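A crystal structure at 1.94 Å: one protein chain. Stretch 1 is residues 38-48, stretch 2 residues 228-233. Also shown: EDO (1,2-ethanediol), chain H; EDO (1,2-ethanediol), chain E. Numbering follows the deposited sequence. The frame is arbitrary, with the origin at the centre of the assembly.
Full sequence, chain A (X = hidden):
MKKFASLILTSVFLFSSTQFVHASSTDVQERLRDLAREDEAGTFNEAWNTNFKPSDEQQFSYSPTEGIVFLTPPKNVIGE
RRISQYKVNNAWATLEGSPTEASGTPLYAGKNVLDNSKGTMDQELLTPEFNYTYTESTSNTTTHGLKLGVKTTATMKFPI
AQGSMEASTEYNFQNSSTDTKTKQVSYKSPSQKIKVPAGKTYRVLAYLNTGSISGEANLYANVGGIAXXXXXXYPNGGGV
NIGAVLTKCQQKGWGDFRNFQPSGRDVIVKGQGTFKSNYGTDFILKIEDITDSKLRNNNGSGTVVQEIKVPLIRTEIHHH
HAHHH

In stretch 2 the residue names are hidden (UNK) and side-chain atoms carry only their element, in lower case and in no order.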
# COMPACT_ATOMS: atom_id res chain seq x y z
N GLU A 38 26.42 -17.33 -3.35
CA GLU A 38 26.54 -17.13 -4.80
C GLU A 38 27.90 -16.54 -5.15
O GLU A 38 28.56 -17.01 -6.08
CB GLU A 38 25.43 -16.20 -5.32
CG GLU A 38 24.04 -16.71 -5.11
CD GLU A 38 23.60 -17.68 -6.18
OE1 GLU A 38 24.38 -17.90 -7.14
OE2 GLU A 38 22.48 -18.22 -6.07
N ASP A 39 28.32 -15.51 -4.42
CA ASP A 39 29.61 -14.89 -4.68
C ASP A 39 30.74 -15.89 -4.48
O ASP A 39 31.67 -15.97 -5.29
CB ASP A 39 29.79 -13.68 -3.77
CG ASP A 39 31.07 -12.90 -4.05
OD1 ASP A 39 31.62 -12.96 -5.17
OD2 ASP A 39 31.52 -12.19 -3.14
N GLU A 40 30.66 -16.68 -3.40
CA GLU A 40 31.65 -17.72 -3.13
C GLU A 40 31.78 -18.67 -4.32
O GLU A 40 32.86 -18.81 -4.90
CB GLU A 40 31.24 -18.48 -1.87
CG GLU A 40 32.24 -19.55 -1.38
CD GLU A 40 31.78 -20.12 -0.04
OE1 GLU A 40 30.93 -21.05 -0.04
OE2 GLU A 40 32.24 -19.61 1.00
N ALA A 41 30.68 -19.33 -4.69
CA ALA A 41 30.74 -20.31 -5.77
C ALA A 41 31.12 -19.67 -7.10
O ALA A 41 31.98 -20.19 -7.82
CB ALA A 41 29.40 -21.04 -5.89
N GLY A 42 30.47 -18.56 -7.45
CA GLY A 42 30.76 -17.92 -8.73
C GLY A 42 32.22 -17.52 -8.89
O GLY A 42 32.81 -17.69 -9.96
N THR A 43 32.82 -16.98 -7.83
CA THR A 43 34.20 -16.51 -7.91
C THR A 43 35.18 -17.67 -8.10
O THR A 43 36.13 -17.57 -8.89
CB THR A 43 34.53 -15.70 -6.66
OG1 THR A 43 33.71 -14.52 -6.62
CG2 THR A 43 35.99 -15.29 -6.65
N PHE A 44 34.98 -18.78 -7.38
CA PHE A 44 35.81 -19.97 -7.61
C PHE A 44 35.57 -20.55 -8.99
O PHE A 44 36.50 -21.08 -9.61
CB PHE A 44 35.53 -21.03 -6.55
CG PHE A 44 36.18 -20.75 -5.23
CD1 PHE A 44 37.53 -20.41 -5.17
CD2 PHE A 44 35.45 -20.79 -4.06
CE1 PHE A 44 38.13 -20.14 -3.95
CE2 PHE A 44 36.04 -20.51 -2.84
CZ PHE A 44 37.38 -20.18 -2.78
N ASN A 45 34.34 -20.46 -9.50
CA ASN A 45 34.07 -20.97 -10.83
C ASN A 45 34.85 -20.20 -11.89
O ASN A 45 35.29 -20.79 -12.88
CB ASN A 45 32.58 -20.94 -11.13
CG ASN A 45 31.84 -22.01 -10.38
OD1 ASN A 45 32.45 -22.92 -9.82
ND2 ASN A 45 30.51 -21.93 -10.38
N GLU A 46 35.01 -18.89 -11.70
CA GLU A 46 35.87 -18.13 -12.61
C GLU A 46 37.33 -18.53 -12.41
O GLU A 46 38.07 -18.69 -13.39
CB GLU A 46 35.72 -16.62 -12.38
CG GLU A 46 34.30 -16.08 -12.76
CD GLU A 46 34.17 -14.56 -12.66
OE1 GLU A 46 35.07 -13.87 -12.13
OE2 GLU A 46 33.12 -14.04 -13.13
N ALA A 47 37.76 -18.69 -11.15
CA ALA A 47 39.17 -18.95 -10.87
C ALA A 47 39.62 -20.30 -11.41
O ALA A 47 40.77 -20.44 -11.83
CB ALA A 47 39.43 -18.89 -9.36
N TRP A 48 38.73 -21.29 -11.41
CA TRP A 48 39.12 -22.66 -11.65
C TRP A 48 38.32 -23.34 -12.75
O TRP A 48 38.53 -24.52 -13.00
CB TRP A 48 38.99 -23.49 -10.36
CG TRP A 48 39.91 -23.04 -9.26
CD1 TRP A 48 39.56 -22.58 -8.02
CD2 TRP A 48 41.35 -23.01 -9.30
NE1 TRP A 48 40.69 -22.27 -7.29
CE2 TRP A 48 41.79 -22.52 -8.05
CE3 TRP A 48 42.30 -23.36 -10.27
CZ2 TRP A 48 43.15 -22.38 -7.74
CZ3 TRP A 48 43.65 -23.21 -9.96
CH2 TRP A 48 44.06 -22.72 -8.71
N UNK A 228 29.93 -13.18 4.27
CA UNK A 228 31.15 -13.93 4.58
C UNK A 228 31.28 -15.09 3.60
O UNK A 228 30.36 -15.90 3.45
n UNK A 228 31.09 -11.45 8.24
c UNK A 228 33.46 -11.07 8.97
c UNK A 228 34.73 -11.58 8.84
c UNK A 228 33.97 -13.37 7.40
c UNK A 228 32.66 -12.88 7.51
c UNK A 228 31.14 -14.42 6.04
c UNK A 228 30.47 -12.39 7.46
c UNK A 228 32.43 -11.73 8.29
c UNK A 228 34.98 -12.72 8.07
c UNK A 228 31.40 -13.29 6.98
N UNK A 229 32.45 -15.17 2.93
CA UNK A 229 32.71 -16.16 1.90
C UNK A 229 34.17 -16.59 2.00
O UNK A 229 35.04 -15.79 2.32
n UNK A 229 31.48 -12.89 -0.34
c UNK A 229 32.27 -12.00 0.25
n UNK A 229 32.97 -11.15 -0.48
c UNK A 229 30.69 -13.87 0.38
c UNK A 229 32.50 -15.61 0.47
n UNK A 229 32.36 -11.99 1.58
c UNK A 229 31.08 -15.30 0.06
N UNK A 230 34.44 -17.85 1.68
CA UNK A 230 35.83 -18.17 1.37
C UNK A 230 36.08 -17.80 -0.08
O UNK A 230 35.17 -17.87 -0.92
c UNK A 230 36.27 -19.86 3.16
c UNK A 230 36.20 -19.64 1.65
c UNK A 230 35.23 -20.59 0.97
N UNK A 231 37.31 -17.40 -0.37
CA UNK A 231 37.69 -16.81 -1.64
C UNK A 231 39.19 -17.02 -1.83
O UNK A 231 39.89 -17.35 -0.87
c UNK A 231 37.33 -15.32 -1.68
o UNK A 231 38.25 -14.54 -0.94
N UNK A 232 39.70 -16.86 -3.06
CA UNK A 232 41.15 -17.06 -3.25
C UNK A 232 42.00 -16.19 -2.34
O UNK A 232 42.97 -16.68 -1.76
c UNK A 232 41.35 -16.73 -4.74
c UNK A 232 38.99 -16.72 -4.34
c UNK A 232 40.04 -17.14 -5.36
N UNK A 233 41.64 -14.91 -2.18
CA UNK A 233 42.38 -14.04 -1.28
C UNK A 233 42.16 -14.29 0.20
O UNK A 233 43.00 -13.89 1.01
C1 EDO H . 33.80 -9.44 -3.65
O1 EDO H . 33.36 -10.70 -4.19
C2 EDO H . 32.82 -8.34 -4.03
O2 EDO H . 33.52 -7.09 -4.00
C1 EDO E . 29.45 -15.86 -15.35
O1 EDO E . 28.41 -15.01 -14.86
C2 EDO E . 30.76 -15.12 -15.16
O2 EDO E . 31.30 -15.51 -13.89
O HOH W 1 35.01 -17.17 -3.58

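Position 228 carries ten side-chain atoms, nine carbons and one nitrogen: a single carbon leads to fused five- and six-membered rings, with the nitrogen in the smaller one. This is an indole, so the residue is Trp-228. Its CA-to-CB bond points away from the helix of stretch 1, as befits a strand whose successive side chains alternate, and the bulky ring makes no contact there.

Position 229 has three carbons in line, then a nitrogen, then a carbon bearing two more nitrogens. Its CA-to-CB bond points toward the helix, and its in-chain nitrogen lies beside the carboxylate of Asp-39. A guanidinium identifies Arg-229. NE donates to Asp-39 OD2 at 2.9 Å, and NH2 donates to the same OD2 at 3.2 Å with a more bent angle; together they form a salt bridge, with the oxygen at the guanidinium edge, where the N-H bonds point. The ethanediol of chain H adds a hydrogen bond from its O1 to Asp-39 OD2, 2.6 Å long. The aliphatic part of the arginine is useful too: its CG packs 3.7 Å from Glu-40 CB.

Position 230 shows three carbons, one carrying the other two, with a carbon near both the Phe-44 ring and the Glu-40 carboxylate. Branching at CB without any polar atom means Val-230. Its backbone N donates to Glu-40 OE2 at 2.9 Å, an interaction open to any residue with a backbone N-H, so it does not itself select valine, while the compact apolar branches suit the neighbouring aromatic ring: CG2 lies 3.9 Å from Phe-44 CE2.

Position 231 has one carbon and one oxygen, and neither touches stretch 1: the nearest side-chain approach is CB to Phe-44 CZ, 5.0 Å. This hydroxymethyl group is that of Ser-231. Contact comes through the backbone, with CA 3.6 Å from Phe-44 CZ. Its OG is hydrogen-bonded to a residue just beyond the stretch, so the hydroxyl is satisfied without the helix.

At position 232 three carbons close a ring onto the backbone N, and ring carbons lie against Phe-44, Thr-43 and Ala-47. Such a ring defines Pro-232. CD meets Phe-44 CE1 at 3.5 Å and Thr-43 CG2 at 4.0 Å, an apolar surface well matched to both.

Position 233 has no side-chain atoms and is Gly-233; it makes no contact with the helix.

The contact thus runs from polar to apolar along the helix. Asp-39 and Glu-40 anchor the arginine and the valine N, and water 1 donates to both Glu-40 O (3.0 Å) and Val-230 O (2.8 Å), joining the two backbones. A turn further on, the Phe-44 ring packs against residues 230 to 232, and Ala-47 CB reaches Pro-232 CG at 4.4 Å.

Stretch 2 (228-233) WRVSPG
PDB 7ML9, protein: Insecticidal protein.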